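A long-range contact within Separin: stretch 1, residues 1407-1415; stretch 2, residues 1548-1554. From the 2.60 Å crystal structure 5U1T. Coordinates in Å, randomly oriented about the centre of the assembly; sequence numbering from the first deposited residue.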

# COMPACT_ATOMS: atom_id res chain seq x y z
N THR A 1407 -26.99 -14.37 49.84
CA THR A 1407 -27.01 -15.58 50.66
C THR A 1407 -25.67 -16.28 50.63
O THR A 1407 -24.99 -16.35 49.61
CB THR A 1407 -28.09 -16.58 50.22
OG1 THR A 1407 -27.96 -16.86 48.81
CG2 THR A 1407 -29.49 -16.05 50.54
N ILE A 1408 -25.34 -16.85 51.77
CA ILE A 1408 -24.00 -17.29 52.05
C ILE A 1408 -24.07 -18.76 52.47
O ILE A 1408 -23.09 -19.35 52.90
CB ILE A 1408 -23.42 -16.38 53.15
CG1 ILE A 1408 -21.95 -16.66 53.43
CG2 ILE A 1408 -24.29 -16.46 54.42
CD1 ILE A 1408 -21.48 -15.94 54.70
N GLU A 1409 -25.25 -19.35 52.29
CA GLU A 1409 -25.50 -20.69 52.81
C GLU A 1409 -25.09 -21.80 51.86
O GLU A 1409 -25.16 -22.97 52.22
CB GLU A 1409 -26.97 -20.85 53.17
CG GLU A 1409 -27.43 -19.99 54.35
CD GLU A 1409 -28.92 -20.11 54.65
OE1 GLU A 1409 -29.65 -20.72 53.82
OE2 GLU A 1409 -29.38 -19.59 55.70
N ASP A 1410 -24.65 -21.44 50.65
CA ASP A 1410 -24.09 -22.39 49.68
C ASP A 1410 -23.51 -21.73 48.42
O ASP A 1410 -23.67 -20.53 48.19
CB ASP A 1410 -25.14 -23.42 49.26
CG ASP A 1410 -26.47 -22.79 48.88
OD1 ASP A 1410 -26.47 -21.76 48.17
OD2 ASP A 1410 -27.51 -23.34 49.30
N ASN A 1411 -22.85 -22.55 47.62
CA ASN A 1411 -22.27 -22.12 46.35
C ASN A 1411 -21.33 -20.93 46.45
O ASN A 1411 -21.42 -19.99 45.66
CB ASN A 1411 -23.38 -21.79 45.35
CG ASN A 1411 -23.61 -22.91 44.37
OD1 ASN A 1411 -24.67 -23.53 44.36
ND2 ASN A 1411 -22.61 -23.19 43.53
N ILE A 1412 -20.41 -20.97 47.42
CA ILE A 1412 -19.40 -19.93 47.55
C ILE A 1412 -18.00 -20.44 47.11
O ILE A 1412 -17.58 -21.54 47.48
CB ILE A 1412 -19.39 -19.37 49.00
CG1 ILE A 1412 -19.03 -20.45 50.01
CG2 ILE A 1412 -20.72 -18.73 49.34
CD1 ILE A 1412 -17.61 -20.41 50.45
N SER A 1413 -17.31 -19.65 46.29
CA SER A 1413 -16.00 -20.01 45.73
C SER A 1413 -14.87 -19.30 46.46
O SER A 1413 -15.02 -18.16 46.91
CB SER A 1413 -15.92 -19.67 44.24
OG SER A 1413 -16.94 -20.29 43.49
N MET A 1414 -13.72 -19.96 46.55
CA MET A 1414 -12.55 -19.34 47.14
C MET A 1414 -11.28 -19.84 46.52
O MET A 1414 -11.19 -20.98 46.07
CB MET A 1414 -12.51 -19.58 48.63
CG MET A 1414 -13.24 -20.81 49.04
SD MET A 1414 -13.69 -20.71 50.77
CE MET A 1414 -14.08 -18.97 50.86
N ILE A 1415 -10.29 -18.95 46.50
CA ILE A 1415 -8.97 -19.26 45.97
C ILE A 1415 -7.97 -18.76 47.01
O ILE A 1415 -8.08 -17.64 47.49
CB ILE A 1415 -8.76 -18.60 44.60
CG1 ILE A 1415 -9.82 -19.09 43.62
CG2 ILE A 1415 -7.36 -18.88 44.08
CD1 ILE A 1415 -9.79 -18.42 42.29
N MET A 1548 -18.60 -8.89 58.90
CA MET A 1548 -19.64 -9.10 57.91
C MET A 1548 -20.44 -10.36 58.20
O MET A 1548 -21.56 -10.50 57.75
CB MET A 1548 -19.07 -9.13 56.50
CG MET A 1548 -19.99 -8.49 55.46
SD MET A 1548 -19.18 -8.00 53.95
CE MET A 1548 -17.51 -8.16 54.52
N GLY A 1549 -19.84 -11.27 58.96
CA GLY A 1549 -20.51 -12.50 59.34
C GLY A 1549 -20.09 -13.71 58.55
O GLY A 1549 -20.70 -14.76 58.64
N PHE A 1550 -19.03 -13.56 57.77
CA PHE A 1550 -18.56 -14.65 56.95
C PHE A 1550 -17.97 -15.74 57.80
O PHE A 1550 -16.79 -15.75 58.10
CB PHE A 1550 -17.50 -14.18 55.97
CG PHE A 1550 -17.25 -15.15 54.87
CD1 PHE A 1550 -18.29 -15.62 54.12
CD2 PHE A 1550 -15.98 -15.59 54.61
CE1 PHE A 1550 -18.07 -16.52 53.11
CE2 PHE A 1550 -15.75 -16.48 53.60
CZ PHE A 1550 -16.79 -16.95 52.85
N ARG A 1551 -18.83 -16.67 58.17
CA ARG A 1551 -18.44 -17.81 58.98
C ARG A 1551 -19.18 -19.06 58.52
O ARG A 1551 -19.84 -19.07 57.49
CB ARG A 1551 -18.72 -17.53 60.45
CG ARG A 1551 -17.49 -17.11 61.23
CD ARG A 1551 -17.82 -16.10 62.33
NE ARG A 1551 -19.04 -16.44 63.06
CZ ARG A 1551 -19.10 -16.67 64.37
NH1 ARG A 1551 -18.01 -16.61 65.12
NH2 ARG A 1551 -20.26 -16.97 64.93
N CYS A 1552 -19.07 -20.14 59.28
CA CYS A 1552 -19.74 -21.36 58.90
C CYS A 1552 -21.06 -21.57 59.62
O CYS A 1552 -21.82 -22.46 59.25
CB CYS A 1552 -18.82 -22.55 59.11
SG CYS A 1552 -17.37 -22.50 58.04
N ASN A 1553 -21.35 -20.76 60.63
CA ASN A 1553 -22.61 -20.90 61.35
C ASN A 1553 -23.62 -19.83 60.98
O ASN A 1553 -24.09 -19.09 61.83
CB ASN A 1553 -22.39 -20.92 62.86
CG ASN A 1553 -21.73 -19.66 63.36
OD1 ASN A 1553 -22.40 -18.69 63.69
ND2 ASN A 1553 -20.42 -19.68 63.43
N THR A 1554 -23.94 -19.77 59.69
CA THR A 1554 -24.90 -18.81 59.14
C THR A 1554 -26.16 -18.62 59.97
O THR A 1554 -27.25 -18.42 59.43
CB THR A 1554 -25.31 -19.22 57.72
OG1 THR A 1554 -26.36 -20.19 57.78
CG2 THR A 1554 -24.14 -19.84 57.00

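The contact between these two stretches is small and depends on shape rather than polar pairing: 307 Å² is buried, both sides summed, and no hydrogen bond crosses it. Its aromatic side is the ring of Phe-1550, whose CA-to-CB bond points sideways to stretch 1 but whose end comes nearer. With chi1 at -164° (t), the ring reaches across to three apolar side chains.

All three meet the ring at its edge, near its plane. The tightest approach is Ile-1408 CD1 to Phe-1550 CD1, 3.3 Å, which is short for two carbons and, at 2.60 Å resolution, is better read as close packing than as a finely measured gap. At the tip of the ring, Met-1414 CE lies 3.9 Å from Phe-1550 CZ, and Ile-1412 CD1 lies 4.3 Å from the same Phe-1550 CZ, a looser fit. Ile-1412 and Met-1414 alternate with Ser-1413, which is out of reach of stretch 2; this is the spacing expected of an extended backbone, whose side chains project to alternate sides. The CA-to-CB bonds of all three ring partners point toward stretch 2. Ile-1412 CD1 and Met-1414 CE bound the ring at CZ, while Ile-1408 CD1 packs against its flank at CD1.

Ile-1408 is itself a bump, and it loses 83 Å² to the other stretch. Both of its chi angles are t (-174° and -169°), so the side chain is extended and carries CD1 to the flank of the Phe-1550 ring, beside the backbone of Gly-1549 to Arg-1551. Ile-1408 CD1 also lies 4.2 Å from Gly-1549 O and 4.4 Å from Arg-1551 N, so this methyl is bordered by backbone as well as by aromatic carbon. Gly-1549 follows the end of a helix with a positive phi of 102°; a CB at these backbone angles would jam against the carbonyl O of Met-1548, so the local backbone calls for glycine independently of the contact.

Ile-1408 also joins the ring contacts to a second group around Thr-1554, which gives up 64 Å². The nearest pair of CA atoms across the contact, Thr-1554 CA and Glu-1409 CA, is 6.6 Å apart. Thr-1554 CG2 sits 4.3 Å from both Ile-1408 O and Ile-1408 CG2, while Thr-1554 OG1 is 3.6 Å from Glu-1409 CG, a van der Waals contact with the aliphatic part of the glutamate.

In sequence between Phe-1550 and Thr-1554, the CA-to-CB bonds of Arg-1551 and Cys-1552 point away from stretch 1. Arg-1551 instead makes a weak hydrogen bond within its own stretch, from Arg-1551 NH2 to Asn-1553 OD1 at 3.0 Å, with an N-H...acceptor angle of 134°.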